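Local coordinates for putative mandelate racemase (Zymomonas mobilis, PDB 2OX4), which probably acts as a magnesium-dependent lyase (dehydratase) of the enolase superfamily, in the mandelate racemase group, at residues K121-Q132 and I333-H344. Numbering follows the deposited sequence.
Sequences KNREDLRVYASQ and IAIPNFCIHEHH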
# COMPACT_ATOMS: atom_id res chain seq x y z
N LYS C 121 6.95 -32.17 -24.79
CA LYS C 121 6.16 -32.79 -23.71
C LYS C 121 6.80 -32.52 -22.36
O LYS C 121 8.02 -32.54 -22.24
CB LYS C 121 6.13 -34.31 -23.90
CG LYS C 121 5.08 -34.81 -24.85
CD LYS C 121 4.98 -36.33 -24.82
CE LYS C 121 4.08 -36.80 -25.93
NZ LYS C 121 4.74 -37.85 -26.74
N ASN C 122 5.97 -32.33 -21.32
CA ASN C 122 6.45 -32.20 -19.96
C ASN C 122 6.09 -33.43 -19.12
O ASN C 122 6.47 -33.53 -17.95
CB ASN C 122 5.87 -30.95 -19.30
CG ASN C 122 6.54 -29.70 -19.78
OD1 ASN C 122 7.40 -29.14 -19.11
ND2 ASN C 122 6.17 -29.26 -20.98
N ARG C 123 5.33 -34.33 -19.73
CA ARG C 123 4.84 -35.54 -19.07
C ARG C 123 4.33 -36.47 -20.17
O ARG C 123 4.07 -36.03 -21.30
CB ARG C 123 3.70 -35.20 -18.10
CG ARG C 123 2.53 -34.43 -18.72
CD ARG C 123 1.67 -33.74 -17.64
NE ARG C 123 2.42 -32.71 -16.93
CZ ARG C 123 2.67 -31.50 -17.42
NH1 ARG C 123 2.17 -31.14 -18.61
NH2 ARG C 123 3.39 -30.63 -16.71
N GLU C 124 4.18 -37.75 -19.85
CA GLU C 124 3.81 -38.74 -20.86
C GLU C 124 2.30 -38.83 -21.08
O GLU C 124 1.85 -39.24 -22.15
CB GLU C 124 4.39 -40.12 -20.51
CG GLU C 124 5.91 -40.22 -20.71
CD GLU C 124 6.38 -39.71 -22.09
OE1 GLU C 124 5.90 -40.21 -23.13
OE2 GLU C 124 7.24 -38.80 -22.13
N ASP C 125 1.52 -38.47 -20.05
CA ASP C 125 0.07 -38.40 -20.18
C ASP C 125 -0.50 -37.38 -19.19
O ASP C 125 0.26 -36.77 -18.43
CB ASP C 125 -0.59 -39.80 -20.02
CG ASP C 125 -0.54 -40.33 -18.59
OD1 ASP C 125 -1.25 -41.33 -18.31
OD2 ASP C 125 0.19 -39.79 -17.74
N LEU C 126 -1.81 -37.19 -19.20
CA LEU C 126 -2.46 -36.15 -18.41
C LEU C 126 -3.55 -36.75 -17.52
O LEU C 126 -4.42 -37.47 -18.01
CB LEU C 126 -3.11 -35.11 -19.34
CG LEU C 126 -2.29 -34.44 -20.45
CD1 LEU C 126 -3.22 -33.62 -21.33
CD2 LEU C 126 -1.20 -33.56 -19.91
N ARG C 127 -3.50 -36.43 -16.23
CA ARG C 127 -4.61 -36.71 -15.32
C ARG C 127 -5.88 -35.99 -15.77
O ARG C 127 -5.82 -34.85 -16.22
CB ARG C 127 -4.24 -36.28 -13.91
CG ARG C 127 -5.26 -36.68 -12.88
CD ARG C 127 -4.91 -36.17 -11.49
NE ARG C 127 -5.86 -36.68 -10.51
CZ ARG C 127 -6.09 -36.13 -9.31
NH1 ARG C 127 -5.43 -35.04 -8.92
NH2 ARG C 127 -6.99 -36.68 -8.51
N VAL C 128 -7.01 -36.67 -15.66
CA VAL C 128 -8.29 -36.14 -16.13
C VAL C 128 -9.34 -36.20 -15.01
O VAL C 128 -9.35 -37.14 -14.22
CB VAL C 128 -8.83 -36.92 -17.37
CG1 VAL C 128 -10.07 -36.27 -17.91
CG2 VAL C 128 -7.77 -37.01 -18.47
N TYR C 129 -10.21 -35.19 -14.95
CA TYR C 129 -11.42 -35.29 -14.14
C TYR C 129 -12.70 -35.35 -14.95
O TYR C 129 -12.78 -34.79 -16.05
CB TYR C 129 -11.47 -34.19 -13.05
CG TYR C 129 -11.75 -32.75 -13.47
CD1 TYR C 129 -13.06 -32.30 -13.71
CD2 TYR C 129 -10.72 -31.82 -13.55
CE1 TYR C 129 -13.31 -30.97 -14.07
CE2 TYR C 129 -10.97 -30.50 -13.90
CZ TYR C 129 -12.26 -30.07 -14.13
OH TYR C 129 -12.48 -28.76 -14.47
N ALA C 130 -13.68 -36.06 -14.42
CA ALA C 130 -15.00 -36.14 -15.02
C ALA C 130 -15.83 -34.93 -14.62
O ALA C 130 -16.14 -34.75 -13.44
CB ALA C 130 -15.69 -37.43 -14.55
N SER C 131 -16.23 -34.13 -15.61
CA SER C 131 -16.74 -32.79 -15.36
C SER C 131 -18.25 -32.64 -15.52
O SER C 131 -18.82 -33.05 -16.53
CB SER C 131 -16.06 -31.78 -16.28
OG SER C 131 -16.42 -30.46 -15.91
N GLN C 132 -18.85 -31.98 -14.52
CA GLN C 132 -20.26 -31.54 -14.51
C GLN C 132 -21.19 -32.73 -14.28
O GLN C 132 -22.08 -33.01 -15.10
CB GLN C 132 -20.65 -30.72 -15.76
CG GLN C 132 -19.66 -29.58 -16.15
CD GLN C 132 -19.60 -28.42 -15.15
OE1 GLN C 132 -20.30 -28.41 -14.14
NE2 GLN C 132 -18.76 -27.42 -15.45
N ILE C 333 0.05 -30.42 -22.43
CA ILE C 333 1.22 -31.30 -22.33
C ILE C 333 2.52 -30.49 -22.46
O ILE C 333 3.56 -30.91 -21.96
CB ILE C 333 1.17 -32.48 -23.36
CG1 ILE C 333 2.01 -33.66 -22.85
CG2 ILE C 333 1.61 -32.04 -24.75
CD1 ILE C 333 1.40 -35.00 -23.15
N ALA C 334 2.44 -29.32 -23.10
CA ALA C 334 3.62 -28.49 -23.35
C ALA C 334 4.00 -27.53 -22.22
O ALA C 334 5.00 -26.80 -22.34
CB ALA C 334 3.46 -27.71 -24.65
N ILE C 335 3.23 -27.50 -21.14
CA ILE C 335 3.54 -26.57 -20.03
C ILE C 335 4.00 -27.35 -18.78
O ILE C 335 3.48 -28.43 -18.52
CB ILE C 335 2.34 -25.61 -19.67
CG1 ILE C 335 1.08 -26.41 -19.29
CG2 ILE C 335 2.05 -24.63 -20.83
CD1 ILE C 335 -0.04 -25.56 -18.65
N PRO C 336 4.97 -26.80 -18.03
CA PRO C 336 5.42 -27.47 -16.79
C PRO C 336 4.41 -27.41 -15.64
O PRO C 336 4.37 -28.34 -14.82
CB PRO C 336 6.71 -26.72 -16.43
CG PRO C 336 6.54 -25.36 -17.02
CD PRO C 336 5.75 -25.58 -18.29
N ASN C 337 3.59 -26.35 -15.59
CA ASN C 337 2.70 -26.11 -14.46
C ASN C 337 1.26 -26.58 -14.72
O ASN C 337 0.30 -25.86 -14.49
CB ASN C 337 2.76 -24.64 -13.96
CG ASN C 337 2.45 -23.60 -15.06
OD1 ASN C 337 2.74 -23.81 -16.23
ND2 ASN C 337 1.88 -22.44 -14.66
N PHE C 338 1.12 -27.80 -15.21
CA PHE C 338 -0.20 -28.39 -15.48
C PHE C 338 -0.77 -29.02 -14.20
O PHE C 338 -0.05 -29.70 -13.48
CB PHE C 338 -0.05 -29.46 -16.59
CG PHE C 338 -1.25 -30.36 -16.75
CD1 PHE C 338 -2.40 -29.91 -17.38
CD2 PHE C 338 -1.20 -31.68 -16.30
CE1 PHE C 338 -3.50 -30.76 -17.55
CE2 PHE C 338 -2.29 -32.53 -16.46
CZ PHE C 338 -3.44 -32.07 -17.09
N CYS C 339 -2.06 -28.80 -13.94
CA CYS C 339 -2.74 -29.39 -12.78
C CYS C 339 -3.48 -30.69 -13.16
O CYS C 339 -3.15 -31.79 -12.68
CB CYS C 339 -3.74 -28.38 -12.18
SG CYS C 339 -4.69 -29.05 -10.81
N ILE C 340 -4.48 -30.56 -14.04
CA ILE C 340 -5.44 -31.64 -14.33
C ILE C 340 -6.22 -31.24 -15.58
O ILE C 340 -6.29 -30.04 -15.92
CB ILE C 340 -6.36 -31.93 -13.11
CG1 ILE C 340 -7.08 -33.28 -13.27
CG2 ILE C 340 -7.32 -30.75 -12.83
CD1 ILE C 340 -7.81 -33.74 -12.02
N HIS C 341 -6.77 -32.21 -16.30
CA HIS C 341 -7.54 -31.94 -17.52
C HIS C 341 -9.05 -32.14 -17.29
O HIS C 341 -9.47 -33.13 -16.71
CB HIS C 341 -7.05 -32.81 -18.68
CG HIS C 341 -7.82 -32.61 -19.95
ND1 HIS C 341 -7.45 -31.69 -20.91
CD2 HIS C 341 -8.98 -33.17 -20.39
CE1 HIS C 341 -8.33 -31.71 -21.89
NE2 HIS C 341 -9.27 -32.59 -21.60
N GLU C 342 -9.84 -31.19 -17.77
CA GLU C 342 -11.29 -31.25 -17.65
C GLU C 342 -11.86 -32.05 -18.81
O GLU C 342 -11.67 -31.69 -19.99
CB GLU C 342 -11.88 -29.85 -17.71
CG GLU C 342 -13.40 -29.86 -17.68
CD GLU C 342 -14.02 -28.48 -17.64
OE1 GLU C 342 -13.39 -27.49 -18.10
OE2 GLU C 342 -15.16 -28.39 -17.16
N HIS C 343 -12.59 -33.12 -18.50
CA HIS C 343 -13.28 -33.85 -19.55
C HIS C 343 -14.79 -33.72 -19.38
O HIS C 343 -15.37 -34.29 -18.44
CB HIS C 343 -12.84 -35.31 -19.63
CG HIS C 343 -13.38 -36.04 -20.82
ND1 HIS C 343 -13.18 -35.60 -22.11
CD2 HIS C 343 -14.14 -37.16 -20.91
CE1 HIS C 343 -13.78 -36.43 -22.95
NE2 HIS C 343 -14.38 -37.37 -22.25
N HIS C 344 -15.40 -32.94 -20.27
CA HIS C 344 -16.77 -32.46 -20.08
C HIS C 344 -17.74 -33.53 -20.52
O HIS C 344 -17.51 -34.23 -21.52
CB HIS C 344 -17.01 -31.17 -20.86
CG HIS C 344 -18.15 -30.35 -20.35
ND1 HIS C 344 -19.47 -30.75 -20.47
CD2 HIS C 344 -18.19 -29.14 -19.74
CE1 HIS C 344 -20.26 -29.83 -19.94
NE2 HIS C 344 -19.51 -28.84 -19.50
O HOH W 1 -3.51 -33.20 -10.21
O HOH W 2 -16.94 -26.92 -18.07
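Val128 to Ser131 pair in parallel with His341 to His344, and four backbone hydrogen bonds fix the register: His341 N to Arg127 O, Tyr129 N to His341 O (2.8 Å, 165° at the hydrogen), His343 N to Tyr129 O and Ser131 N to His343 O. The pairing joins the first and last parallel strands of the TIM-barrel-like domain and so closes its curled sheet.

Before the strands, Asn122 and Arg123 grip carbonyls at the end of helix 322-333 and in the turn that follows. Arg123 reaches Ile335 O end-on with two nitrogens, NH1 at 3.0 Å and NH2 at 2.9 Å, the oxygen lying in the guanidinium plane. A bend at chi3 (64°) helps to bring the guanidinium between Asn122 CB on one face and Phe338 CB on the other. A leucine in place of Arg123 would probably leave Ile335 O without either of its two guanidinium donors and the flank of Phe338 less covered. Ile333 O likewise takes two donors, Asn122 N and, at 3.2 Å, Asn122 ND2.

Apolar contacts fill the middle. Leu126 CD2 sits 4.0 Å from the Phe338 ring centroid, a CH-pi contact over the face; on the inner side of the sheet, Ile340 CG2 meets the edge of the Tyr129 ring at CD2 (3.6 Å), while Glu342 CA lies over one of its faces.

At the C-terminal end, Ser131 OG donates to the anti lone pair of Glu342 OE2 at 2.7 Å. That oxygen also receives a water bridging to Gln132 NE2, whose amide OE1 is hydrogen-bonded to Gln134 NE2, and a salt bridge from Lys166 NZ. Together these partners hold OE2 and fix how the carboxylate is turned, where the side chains of Gln132 and Tyr129 border the magnesium site of Glu215, Glu241 and Glu267.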